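Local atomic coordinates of iron aquisition yersiniabactin synthesis enzyme, YbtT (Escherichia coli, PDB entry 6BA9), a protein that hydrolyses thioesters as a low-specificity type II thioesterase and maintains production of the metallophore yersiniabactin. Residues C118-L123 / D207-W212; G112-G117 / P189-C194; A1-L6 / S44-P49. The protein carries 1 engineered substitution. One frame throughout, in Å; residues are numbered along the deposited sequence.

Overall arrangement
Interactions 2 and 3 belong to one mixed seven-stranded sheet. Interaction 2 pairs two of its inner parallel strands. Interaction 3 pairs the outermost strand 3-7 with its neighbour 42-46. Their centres are about 19 Å apart, on opposite sides of the chain's centre. Interaction 1 lies in two loops; segment 118-123 directly continues segment 112-117 of interaction 2. The two contacts touch, with Trp209 NE1 3.4 Å from Ile115 CG2, and their centres are about 11 Å apart. Interaction 3 is remote from interaction 1, about 25 Å between centres. Interaction 2 is next to the strand that leads to Ala90, probably the engineered position in the family's nucleophile elbow.

Interaction 1 (C118-L123 / D207-W212); sequences CHAPHL and DAWRQW
Pro121 is wedged between two indole rings, those of Trp209 and Trp212. Its CD atom serves both. It sits 3.4 Å from the centroid of the six-membered ring of Trp209, almost on the ring normal, and 3.7 Å from the centroid of the five-membered ring of Trp212. Both are CH-pi contacts over a ring face. Pro121 CG adds a contact of 3.4 Å with Trp209 CH2. Ala120 CA lies over the five-membered ring of Trp209, on the same face as Pro121 CD. This half of the contact is tight and buried, and Phe97 meets Trp209 edge-to-face. The indole N-H of Trp209 is bonded to Cys118 O at 2.9 Å. The oxygen lies in the indole plane, but the nitrogen stands above the carbonyl plane, and the N-H...O angle is only 140°.

The looser side is that of the partly exposed His122 and the exposed Gln211; Trp212 itself is buried. With chi1 at 63°, the His122 ring presents ND1 to the N-H of Trp212 NE1, in a nearly straight bond of 3.0 Å. The two rings meet rim to rim. His122 CE1 is 3.8 Å from CG of Gln211, whose side chain crosses it at about a right angle.

Segment 207-212 belongs to the beta-alpha-beta crossover from strand 190-195 to strand 216-222. The contact joins it to the loop at the C-terminal end of strand 112-116, a parallel strand of an alpha/beta-hydrolase fold.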
ATOM      1  N   CYS A 118      -2.520   7.080  -4.303  1.00 11.10           N
ATOM      2  CA  CYS A 118      -3.467   6.186  -4.954  1.00 13.13           C
ATOM      3  C   CYS A 118      -4.744   6.945  -5.253  1.00 13.02           C
ATOM      4  O   CYS A 118      -5.233   7.684  -4.402  1.00 12.77           O
ATOM      5  CB  CYS A 118      -3.791   5.022  -4.016  1.00 12.71           C
ATOM      6  SG  CYS A 118      -4.758   3.694  -4.761  1.00 14.33           S
ATOM      7  N   HIS A 119      -5.281   6.740  -6.455  1.00 12.80           N
ATOM      8  CA  HIS A 119      -6.598   7.264  -6.779  1.00 13.23           C
ATOM      9  C   HIS A 119      -7.676   6.550  -5.961  1.00 14.46           C
ATOM     10  O   HIS A 119      -7.522   5.403  -5.520  1.00 12.78           O
ATOM     11  CB  HIS A 119      -6.894   7.068  -8.265  1.00 13.99           C
ATOM     12  CG  HIS A 119      -6.883   5.636  -8.669  1.00 13.88           C
ATOM     13  ND1 HIS A 119      -5.714   4.940  -8.891  1.00 16.82           N
ATOM     14  CD2 HIS A 119      -7.889   4.750  -8.833  1.00 13.12           C
ATOM     15  CE1 HIS A 119      -6.007   3.686  -9.181  1.00 14.73           C
ATOM     16  NE2 HIS A 119      -7.319   3.543  -9.165  1.00 15.14           N
ATOM     17  N   ALA A 120      -8.803   7.231  -5.783  1.00 13.31           N
ATOM     18  CA  ALA A 120      -9.894   6.700  -4.981  1.00 13.02           C
ATOM     19  C   ALA A 120     -10.617   5.547  -5.692  1.00 13.53           C
ATOM     20  O   ALA A 120     -10.525   5.410  -6.922  1.00 14.03           O
ATOM     21  CB  ALA A 120     -10.878   7.817  -4.705  1.00 13.51           C
ATOM     22  N   PRO A 121     -11.353   4.706  -4.941  1.00 12.93           N
ATOM     23  CA  PRO A 121     -11.922   3.480  -5.544  1.00 12.50           C
ATOM     24  C   PRO A 121     -13.033   3.691  -6.566  1.00 15.86           C
ATOM     25  O   PRO A 121     -13.328   2.735  -7.293  1.00 17.14           O
ATOM     26  CB  PRO A 121     -12.417   2.675  -4.335  1.00 12.94           C
ATOM     27  CG  PRO A 121     -11.597   3.185  -3.184  1.00 14.63           C
ATOM     28  CD  PRO A 121     -11.419   4.649  -3.470  1.00 14.43           C
ATOM     29  N   HIS A 122     -13.633   4.877  -6.668  1.00 15.39           N
ATOM     30  CA  HIS A 122     -14.587   5.131  -7.743  1.00 15.34           C
ATOM     31  C   HIS A 122     -13.931   5.717  -8.982  1.00 17.42           C
ATOM     32  O   HIS A 122     -14.636   6.051  -9.949  1.00 18.83           O
ATOM     33  CB  HIS A 122     -15.718   6.050  -7.261  1.00 17.02           C
ATOM     34  CG  HIS A 122     -15.254   7.408  -6.856  1.00 15.71           C
ATOM     35  ND1 HIS A 122     -14.571   7.637  -5.680  1.00 15.15           N
ATOM     36  CD2 HIS A 122     -15.389   8.618  -7.453  1.00 18.07           C
ATOM     37  CE1 HIS A 122     -14.300   8.925  -5.574  1.00 15.61           C
ATOM     38  NE2 HIS A 122     -14.774   9.541  -6.646  1.00 16.94           N
ATOM     39  N   LEU A 123     -12.612   5.847  -8.984  1.00 15.83           N
ATOM     40  CA  LEU A 123     -11.853   6.372 -10.103  1.00 15.42           C
ATOM     41  C   LEU A 123     -10.969   5.285 -10.706  1.00 15.20           C
ATOM     42  O   LEU A 123     -10.870   4.169 -10.187  1.00 16.44           O
ATOM     43  CB  LEU A 123     -11.004   7.557  -9.646  1.00 16.85           C
ATOM     44  CG  LEU A 123     -11.739   8.720  -8.968  1.00 17.48           C
ATOM     45  CD1 LEU A 123     -10.775   9.772  -8.514  1.00 20.61           C
ATOM     46  CD2 LEU A 123     -12.776   9.330  -9.911  1.00 21.16           C
ATOM     47  N   ASP A 207      -7.405  13.207  -3.327  1.00 13.19           N
ATOM     48  CA  ASP A 207      -8.411  13.930  -2.562  1.00 14.34           C
ATOM     49  C   ASP A 207      -9.781  13.267  -2.651  1.00 13.76           C
ATOM     50  O   ASP A 207     -10.586  13.371  -1.713  1.00 14.34           O
ATOM     51  CB  ASP A 207      -8.496  15.367  -3.094  1.00 14.93           C
ATOM     52  CG  ASP A 207      -9.423  16.233  -2.274  1.00 15.23           C
ATOM     53  OD1 ASP A 207      -9.170  16.422  -1.076  1.00 15.45           O
ATOM     54  OD2 ASP A 207     -10.414  16.720  -2.865  1.00 17.24           O
ATOM     55  N   ALA A 208     -10.076  12.615  -3.779  1.00 13.46           N
ATOM     56  CA  ALA A 208     -11.349  11.934  -3.978  1.00 13.57           C
ATOM     57  C   ALA A 208     -11.595  10.813  -2.978  1.00 13.29           C
ATOM     58  O   ALA A 208     -12.739  10.334  -2.852  1.00 13.20           O
ATOM     59  CB  ALA A 208     -11.404  11.414  -5.403  1.00 15.54           C
ATOM     60  N   TRP A 209     -10.571  10.392  -2.242  1.00 13.49           N
ATOM     61  CA  TRP A 209     -10.805   9.414  -1.185  1.00 12.83           C
ATOM     62  C   TRP A 209     -11.726   9.941  -0.092  1.00 15.12           C
ATOM     63  O   TRP A 209     -12.278   9.147   0.679  1.00 13.40           O
ATOM     64  CB  TRP A 209      -9.488   8.987  -0.560  1.00 12.78           C
ATOM     65  CG  TRP A 209      -8.744   7.876  -1.287  1.00 11.62           C
ATOM     66  CD1 TRP A 209      -7.740   8.020  -2.188  1.00 10.95           C
ATOM     67  CD2 TRP A 209      -8.934   6.471  -1.122  1.00 11.96           C
ATOM     68  NE1 TRP A 209      -7.296   6.792  -2.613  1.00 13.08           N
ATOM     69  CE2 TRP A 209      -8.013   5.821  -1.965  1.00 13.26           C
ATOM     70  CE3 TRP A 209      -9.801   5.704  -0.352  1.00 12.93           C
ATOM     71  CZ2 TRP A 209      -7.936   4.431  -2.055  1.00 12.83           C
ATOM     72  CZ3 TRP A 209      -9.721   4.326  -0.443  1.00 14.14           C
ATOM     73  CH2 TRP A 209      -8.792   3.711  -1.286  1.00 13.62           C
ATOM     74  N   ARG A 210     -11.906  11.257   0.001  1.00 13.26           N
ATOM     75  CA  ARG A 210     -12.790  11.789   1.025  1.00 14.45           C
ATOM     76  C   ARG A 210     -14.225  11.327   0.831  1.00 12.80           C
ATOM     77  O   ARG A 210     -15.009  11.403   1.781  1.00 15.13           O
ATOM     78  CB  ARG A 210     -12.689  13.318   1.081  1.00 14.33           C
ATOM     79  CG  ARG A 210     -11.320  13.823   1.553  1.00 15.12           C
ATOM     80  CD  ARG A 210     -11.257  15.352   1.723  1.00 15.72           C
ATOM     81  NE  ARG A 210     -11.482  16.019   0.449  1.00 15.72           N
ATOM     82  CZ  ARG A 210     -12.633  16.555   0.051  1.00 15.98           C
ATOM     83  NH1 ARG A 210     -13.681  16.540   0.856  1.00 15.84           N
ATOM     84  NH2 ARG A 210     -12.709  17.095  -1.156  1.00 15.88           N
ATOM     85  N   GLN A 211     -14.577  10.810  -0.343  1.00 13.52           N
ATOM     86  CA  GLN A 211     -15.906  10.249  -0.555  1.00 12.27           C
ATOM     87  C   GLN A 211     -16.126   8.984   0.261  1.00 15.63           C
ATOM     88  O   GLN A 211     -17.278   8.603   0.511  1.00 14.85           O
ATOM     89  CB  GLN A 211     -16.119   9.911  -2.033  1.00 15.50           C
ATOM     90  CG  GLN A 211     -16.051  11.089  -3.008  1.00 13.60           C
ATOM     91  CD  GLN A 211     -17.293  11.924  -2.972  1.00 14.90           C
ATOM     92  OE1 GLN A 211     -18.355  11.446  -2.582  1.00 18.28           O
ATOM     93  NE2 GLN A 211     -17.173  13.173  -3.380  1.00 15.70           N
ATOM     94  N   TRP A 212     -15.043   8.334   0.696  1.00 13.34           N
ATOM     95  CA  TRP A 212     -15.084   6.998   1.285  1.00 13.93           C
ATOM     96  C   TRP A 212     -14.761   6.976   2.775  1.00 13.48           C
ATOM     97  O   TRP A 212     -14.817   5.906   3.399  1.00 14.75           O
ATOM     98  CB  TRP A 212     -14.065   6.113   0.541  1.00 13.04           C
ATOM     99  CG  TRP A 212     -14.386   5.897  -0.882  1.00 12.68           C
ATOM    100  CD1 TRP A 212     -14.086   6.714  -1.931  1.00 13.25           C
ATOM    101  CD2 TRP A 212     -15.098   4.787  -1.433  1.00 13.55           C
ATOM    102  NE1 TRP A 212     -14.558   6.170  -3.103  1.00 13.34           N
ATOM    103  CE2 TRP A 212     -15.194   4.993  -2.818  1.00 14.77           C
ATOM    104  CE3 TRP A 212     -15.671   3.637  -0.880  1.00 15.43           C
ATOM    105  CZ2 TRP A 212     -15.817   4.087  -3.660  1.00 14.46           C
ATOM    106  CZ3 TRP A 212     -16.288   2.748  -1.718  1.00 15.26           C
ATOM    107  CH2 TRP A 212     -16.361   2.973  -3.093  1.00 15.75           C
TER

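Interaction 2 (G112-G117 / P189-C194)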
ATOM      1  N   GLY A 112      -5.733   3.632  12.869  1.00 15.64           N
ATOM      2  CA  GLY A 112      -5.457   4.584  11.826  1.00 13.96           C
ATOM      3  C   GLY A 112      -5.275   3.888  10.498  1.00 12.89           C
ATOM      4  O   GLY A 112      -4.847   2.723  10.468  1.00 12.87           O
ATOM      5  N   LEU A 113      -5.596   4.604   9.423  1.00 12.43           N
ATOM      6  CA  LEU A 113      -5.449   4.171   8.037  1.00 12.12           C
ATOM      7  C   LEU A 113      -4.713   5.267   7.276  1.00 13.33           C
ATOM      8  O   LEU A 113      -5.132   6.435   7.308  1.00 13.48           O
ATOM      9  CB  LEU A 113      -6.810   3.940   7.392  1.00 12.69           C
ATOM     10  CG  LEU A 113      -6.791   3.602   5.905  1.00 11.83           C
ATOM     11  CD1 LEU A 113      -6.013   2.291   5.618  1.00 14.96           C
ATOM     12  CD2 LEU A 113      -8.223   3.568   5.376  1.00 15.87           C
ATOM     13  N   ILE A 114      -3.627   4.899   6.595  1.00 11.78           N
ATOM     14  CA  ILE A 114      -2.817   5.821   5.803  1.00 11.78           C
ATOM     15  C   ILE A 114      -2.907   5.397   4.334  1.00 11.62           C
ATOM     16  O   ILE A 114      -2.430   4.306   3.960  1.00 12.12           O
ATOM     17  CB  ILE A 114      -1.361   5.916   6.297  1.00 12.21           C
ATOM     18  CG1 ILE A 114      -1.304   6.347   7.778  1.00 13.76           C
ATOM     19  CG2 ILE A 114      -0.571   6.895   5.429  1.00 13.55           C
ATOM     20  CD1 ILE A 114      -1.093   5.215   8.740  1.00 15.52           C
ATOM     21  N   ILE A 115      -3.543   6.239   3.519  1.00 12.32           N
ATOM     22  CA  ILE A 115      -3.731   6.032   2.090  1.00 11.31           C
ATOM     23  C   ILE A 115      -2.744   6.957   1.385  1.00 12.33           C
ATOM     24  O   ILE A 115      -2.837   8.182   1.524  1.00 12.97           O
ATOM     25  CB  ILE A 115      -5.180   6.385   1.710  1.00 11.36           C
ATOM     26  CG1 ILE A 115      -6.158   5.442   2.388  1.00 16.91           C
ATOM     27  CG2 ILE A 115      -5.380   6.449   0.192  1.00 12.56           C
ATOM     28  CD1 ILE A 115      -6.075   4.045   1.952  1.00 23.28           C
ATOM     29  N   SER A 116      -1.791   6.396   0.654  1.00 11.01           N
ATOM     30  CA  SER A 116      -0.735   7.165   0.012  1.00 10.64           C
ATOM     31  C   SER A 116      -0.712   6.920  -1.495  1.00 11.90           C
ATOM     32  O   SER A 116      -0.728   5.769  -1.952  1.00 10.92           O
ATOM     33  CB  SER A 116       0.573   6.737   0.660  1.00 11.09           C
ATOM     34  OG  SER A 116       1.713   7.364   0.103  1.00 12.40           O
ATOM     35  N   GLY A 117      -0.626   8.006  -2.273  1.00 12.91           N
ATOM     36  CA  GLY A 117      -0.313   7.894  -3.681  1.00 12.38           C
ATOM     37  C   GLY A 117      -1.199   6.960  -4.477  1.00 12.13           C
ATOM     38  O   GLY A 117      -0.689   6.162  -5.282  1.00 12.74           O
ATOM     39  N   PRO A 189      -9.945   6.628  11.703  1.00 13.63           N
ATOM     40  CA  PRO A 189      -9.277   7.882  11.333  1.00 14.68           C
ATOM     41  C   PRO A 189      -8.230   7.636  10.260  1.00 13.06           C
ATOM     42  O   PRO A 189      -7.451   6.678  10.337  1.00 13.65           O
ATOM     43  CB  PRO A 189      -8.631   8.332  12.642  1.00 16.54           C
ATOM     44  CG  PRO A 189      -9.497   7.734  13.689  1.00 22.98           C
ATOM     45  CD  PRO A 189      -9.870   6.380  13.149  1.00 17.34           C
ATOM     46  N   ALA A 190      -8.219   8.517   9.266  1.00 12.98           N
ATOM     47  CA  ALA A 190      -7.489   8.309   8.028  1.00 11.70           C
ATOM     48  C   ALA A 190      -6.652   9.527   7.677  1.00 14.64           C
ATOM     49  O   ALA A 190      -7.058  10.679   7.890  1.00 15.12           O
ATOM     50  CB  ALA A 190      -8.426   7.997   6.880  1.00 13.89           C
ATOM     51  N   LEU A 191      -5.483   9.248   7.094  1.00 11.79           N
ATOM     52  CA  LEU A 191      -4.581  10.254   6.571  1.00 12.53           C
ATOM     53  C   LEU A 191      -4.344   9.972   5.099  1.00 12.85           C
ATOM     54  O   LEU A 191      -4.058   8.825   4.723  1.00 13.35           O
ATOM     55  CB  LEU A 191      -3.252  10.189   7.308  1.00 12.76           C
ATOM     56  CG  LEU A 191      -2.100  11.032   6.776  1.00 13.51           C
ATOM     57  CD1 LEU A 191      -2.431  12.541   6.855  1.00 16.22           C
ATOM     58  CD2 LEU A 191      -0.823  10.721   7.545  1.00 14.85           C
ATOM     59  N   LEU A 192      -4.465  11.001   4.272  1.00 12.07           N
ATOM     60  CA  LEU A 192      -4.208  10.928   2.847  1.00 11.28           C
ATOM     61  C   LEU A 192      -2.881  11.609   2.559  1.00 12.45           C
ATOM     62  O   LEU A 192      -2.661  12.750   2.993  1.00 12.89           O
ATOM     63  CB  LEU A 192      -5.310  11.653   2.072  1.00 12.81           C
ATOM     64  CG  LEU A 192      -6.756  11.197   2.292  1.00 13.49           C
ATOM     65  CD1 LEU A 192      -7.723  12.012   1.447  1.00 14.23           C
ATOM     66  CD2 LEU A 192      -6.933   9.730   2.002  1.00 14.40           C
ATOM     67  N   LEU A 193      -1.999  10.906   1.849  1.00 13.09           N
ATOM     68  CA  LEU A 193      -0.709  11.425   1.432  1.00 12.66           C
ATOM     69  C   LEU A 193      -0.626  11.404  -0.085  1.00 12.57           C
ATOM     70  O   LEU A 193      -1.112  10.471  -0.741  1.00 12.63           O
ATOM     71  CB  LEU A 193       0.429  10.579   2.017  1.00 12.18           C
ATOM     72  CG  LEU A 193       0.550  10.523   3.535  1.00 12.28           C
ATOM     73  CD1 LEU A 193       1.706   9.625   3.913  1.00 15.65           C
ATOM     74  CD2 LEU A 193       0.750  11.913   4.109  1.00 15.38           C
ATOM     75  N   CYS A 194       0.005  12.430  -0.640  1.00 13.25           N
ATOM     76  CA  CYS A 194       0.327  12.459  -2.062  1.00 13.43           C
ATOM     77  C   CYS A 194       1.696  13.102  -2.239  1.00 13.56           C
ATOM     78  O   CYS A 194       2.246  13.715  -1.315  1.00 14.81           O
ATOM     79  CB  CYS A 194      -0.763  13.148  -2.885  1.00 12.64           C
ATOM     80  SG  CYS A 194      -0.854  14.944  -2.631  1.00 15.97           S
TER
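Leu193 and Ile114 lie side by side on one face of a pair of parallel strands. CB of Leu193 lies 4.0 Å from Ser116 OG. A chi1 of -62° sets CG beside the backbone N, 4.2 Å from Ile114 CG2. CD1 comes nearer to the same Ile114 CG2, at 3.9 Å. CD2 turns to its own strand and meets Leu191 CD2 at 4.0 Å. Helix 233-243 covers this face, with Phe236 touching both Leu193 and Ser116. On the other face Leu192 CD2 packs on Ile115 CB at 3.8 Å, and Ala93 and Phe97 of helix 91-105 cover Ile115.

Five backbone hydrogen bonds join the strands. Leu113 and Ile115 each use both N and O. The first bond, from Leu113 N to Pro189 O, is 2.9 Å long. The last runs from Gly117 N to Leu193 O. Ile114 bonds instead to Leu86 and Gly88 of strand 84-89. Ser116 bonds to Gly88 and to Ala90, probably the engineered residue, just past that strand. Ser116 OG is satisfied by Tyr228 OH and His89 ND1. The pair lies within the mostly parallel central sheet of the alpha/beta-hydrolase fold, to which the thioesterase family belongs.

Interaction 3 (A1-L6 / S44-P49)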
ATOM      1  N   ALA A   1       2.906 -16.725   6.592  1.00 30.91           N
ATOM      2  CA  ALA A   1       2.361 -15.403   6.905  1.00 22.62           C
ATOM      3  C   ALA A   1       2.704 -14.422   5.796  1.00 20.93           C
ATOM      4  O   ALA A   1       3.759 -14.524   5.154  1.00 23.13           O
ATOM      5  CB  ALA A   1       2.918 -14.902   8.220  1.00 23.98           C
ATOM      6  N   MET A   2       1.810 -13.451   5.575  1.00 16.30           N
ATOM      7  CA  MET A   2       2.099 -12.383   4.630  1.00 16.05           C
ATOM      8  C   MET A   2       3.021 -11.326   5.224  1.00 15.88           C
ATOM      9  O   MET A   2       3.829 -10.738   4.494  1.00 16.74           O
ATOM     10  CB  MET A   2       0.805 -11.666   4.211  1.00 19.23           C
ATOM     11  CG  MET A   2      -0.189 -12.491   3.442  1.00 23.20           C
ATOM     12  SD  MET A   2      -1.716 -11.530   3.266  1.00 22.46           S
ATOM     13  CE  MET A   2      -1.400 -10.739   1.711  1.00 19.03           C
ATOM     14  N   CYS A   3       2.918 -11.051   6.518  1.00 13.81           N
ATOM     15  CA  CYS A   3       3.667  -9.957   7.130  1.00 15.74           C
ATOM     16  C   CYS A   3       5.073 -10.398   7.526  1.00 19.01           C
ATOM     17  O   CYS A   3       5.260 -11.467   8.121  1.00 19.47           O
ATOM     18  CB  CYS A   3       2.939  -9.436   8.362  1.00 16.19           C
ATOM     19  SG  CYS A   3       1.387  -8.602   7.965  1.00 16.59           S
ATOM     20  N   ILE A   4       6.057  -9.571   7.184  1.00 15.64           N
ATOM     21  CA  ILE A   4       7.439  -9.757   7.641  1.00 17.43           C
ATOM     22  C   ILE A   4       7.836  -8.546   8.482  1.00 17.26           C
ATOM     23  O   ILE A   4       7.544  -7.401   8.109  1.00 15.46           O
ATOM     24  CB  ILE A   4       8.408 -10.005   6.473  1.00 18.27           C
ATOM     25  CG1 ILE A   4       8.449  -8.825   5.518  1.00 20.13           C
ATOM     26  CG2 ILE A   4       8.018 -11.256   5.710  1.00 29.77           C
ATOM     27  CD1 ILE A   4       9.509  -8.943   4.397  1.00 29.23           C
ATOM     28  N   PRO A   5       8.531  -8.744   9.598  1.00 15.68           N
ATOM     29  CA  PRO A   5       8.921  -7.613  10.445  1.00 17.43           C
ATOM     30  C   PRO A   5      10.095  -6.848   9.851  1.00 20.16           C
ATOM     31  O   PRO A   5      11.064  -7.444   9.373  1.00 21.19           O
ATOM     32  CB  PRO A   5       9.324  -8.294  11.760  1.00 21.18           C
ATOM     33  CG  PRO A   5       9.793  -9.635  11.342  1.00 25.69           C
ATOM     34  CD  PRO A   5       8.918 -10.039  10.187  1.00 22.78           C
ATOM     35  N   LEU A   6      10.000  -5.515   9.865  1.00 15.71           N
ATOM     36  CA  LEU A   6      11.104  -4.644   9.467  1.00 16.52           C
ATOM     37  C   LEU A   6      11.723  -3.924  10.653  1.00 20.31           C
ATOM     38  O   LEU A   6      12.956  -3.851  10.757  1.00 21.54           O
ATOM     39  CB  LEU A   6      10.658  -3.604   8.431  1.00 17.30           C
ATOM     40  CG  LEU A   6      10.104  -4.095   7.086  1.00 21.44           C
ATOM     41  CD1 LEU A   6       9.835  -2.942   6.144  1.00 19.87           C
ATOM     42  CD2 LEU A   6      11.046  -5.093   6.429  1.00 24.53           C
ATOM     43  N   SER A  44       5.879  -3.654  10.061  1.00 13.53           N
ATOM     44  CA  SER A  44       5.891  -4.861   9.250  1.00 12.73           C
ATOM     45  C   SER A  44       5.487  -4.521   7.827  1.00 13.19           C
ATOM     46  O   SER A  44       4.734  -3.568   7.592  1.00 13.67           O
ATOM     47  CB  SER A  44       4.959  -5.912   9.816  1.00 14.26           C
ATOM     48  OG  SER A  44       5.325  -6.276  11.151  1.00 17.78           O
ATOM     49  N   LEU A  45       5.992  -5.320   6.885  1.00 12.16           N
ATOM     50  CA  LEU A  45       5.704  -5.187   5.465  1.00 11.93           C
ATOM     51  C   LEU A  45       4.903  -6.403   5.013  1.00 13.14           C
ATOM     52  O   LEU A  45       5.233  -7.547   5.366  1.00 13.57           O
ATOM     53  CB  LEU A  45       7.016  -5.120   4.660  1.00 12.44           C
ATOM     54  CG  LEU A  45       6.879  -4.939   3.149  1.00 14.15           C
ATOM     55  CD1 LEU A  45       6.350  -3.570   2.789  1.00 16.64           C
ATOM     56  CD2 LEU A  45       8.239  -5.195   2.477  1.00 16.90           C
ATOM     57  N   VAL A  46       3.866  -6.157   4.229  1.00 11.50           N
ATOM     58  CA  VAL A  46       3.017  -7.216   3.682  1.00 11.84           C
ATOM     59  C   VAL A  46       3.636  -7.722   2.381  1.00 11.25           C
ATOM     60  O   VAL A  46       4.008  -6.926   1.513  1.00 13.15           O
ATOM     61  CB  VAL A  46       1.594  -6.693   3.439  1.00 12.81           C
ATOM     62  CG1 VAL A  46       0.698  -7.800   2.902  1.00 14.84           C
ATOM     63  CG2 VAL A  46       1.003  -6.132   4.715  1.00 14.09           C
ATOM     64  N   THR A  47       3.738  -9.043   2.242  1.00 13.19           N
ATOM     65  CA  THR A  47       4.220  -9.687   1.021  1.00 12.00           C
ATOM     66  C   THR A  47       3.035 -10.151   0.187  1.00 10.71           C
ATOM     67  O   THR A  47       2.183 -10.890   0.689  1.00 14.35           O
ATOM     68  CB  THR A  47       5.035 -10.930   1.378  1.00 13.19           C
ATOM     69  OG1 THR A  47       6.045 -10.609   2.334  1.00 16.34           O
ATOM     70  CG2 THR A  47       5.667 -11.536   0.150  1.00 14.45           C
ATOM     71  N   TRP A  48       2.991  -9.753  -1.076  1.00 12.42           N
ATOM     72  CA  TRP A  48       1.997 -10.303  -1.984  1.00 15.61           C
ATOM     73  C   TRP A  48       2.379 -11.738  -2.367  1.00 14.34           C
ATOM     74  O   TRP A  48       3.547 -12.009  -2.686  1.00 13.92           O
ATOM     75  CB  TRP A  48       1.897  -9.465  -3.251  1.00 15.03           C
ATOM     76  CG  TRP A  48       1.509  -8.001  -3.116  1.00 14.41           C
ATOM     77  CD1 TRP A  48       1.905  -7.007  -3.954  1.00 18.24           C
ATOM     78  CD2 TRP A  48       0.644  -7.381  -2.133  1.00 12.79           C
ATOM     79  NE1 TRP A  48       1.347  -5.807  -3.577  1.00 16.97           N
ATOM     80  CE2 TRP A  48       0.585  -6.002  -2.462  1.00 16.48           C
ATOM     81  CE3 TRP A  48      -0.067  -7.836  -1.021  1.00 13.96           C
ATOM     82  CZ2 TRP A  48      -0.153  -5.086  -1.728  1.00 14.99           C
ATOM     83  CZ3 TRP A  48      -0.806  -6.910  -0.286  1.00 14.82           C
ATOM     84  CH2 TRP A  48      -0.836  -5.546  -0.656  1.00 14.69           C
ATOM     85  N   PRO A  49       1.447 -12.684  -2.322  1.00 13.00           N
ATOM     86  CA  PRO A  49       1.761 -14.044  -2.769  1.00 13.45           C
ATOM     87  C   PRO A  49       2.452 -14.054  -4.129  1.00 12.88           C
ATOM     88  O   PRO A  49       2.181 -13.228  -5.018  1.00 13.33           O
ATOM     89  CB  PRO A  49       0.383 -14.717  -2.803  1.00 16.12           C
ATOM     90  CG  PRO A  49      -0.374 -14.022  -1.703  1.00 16.79           C
ATOM     91  CD  PRO A  49       0.089 -12.591  -1.760  1.00 14.29           C
TER
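Met2 O is approached by two groups of one residue, Thr47. The backbone Thr47 N donates to Met2 O at 2.8 Å, from above the carbonyl plane. Thr47 OG1 lies 3.1 Å from Met2 O; its hydroxyl could turn to a different acceptor, so a second bond is possible but uncertain. The chi1 of -52° places OG1 beside the Thr47 backbone N, and both atoms thus face the same oxygen.

From here the strands run antiparallel. Ile4 and Leu45 form the hydrogen-bonded pair. Ile4 N donates to Leu45 O at 2.8 Å with a nearly straight bond of 170°, and Leu45 N returns a bond to Ile4 O. Cys3 with Val46 and Pro5 with Ser44 are the non-hydrogen-bonded pairs on either side.

The side chain of Met2 reaches over segment 44-49. Its chain bends at chi3, 92°, and this swings CE across that segment. CE touches Val46 CG1 at 3.8 Å. It also meets Pro49 CD and the edge of the Trp48 ring at CE3. Cys3 SG rests on Val46 CG2. On the opposite face of the sheet Ile4 CG1 lies alongside Leu45 CB. After the chain turns at Leu6, its CD1 also reaches Leu45 CB, 3.9 Å away.

Strand 3-7 is an outermost strand and runs antiparallel to strand 42-46. On its other side strand 42-46 is parallel to strand 16-20, whose His16 bonds Ser44 OG. Helix 63-77 covers the Cys3 and Val46 face: Leu69 touches Met2, Leu70 touches Cys3, and Glu73 accepts the N-H of Met2 at OE1 and that of Cys3 at OE2. Helix 91-105 meets the contact farther along, at Trp48.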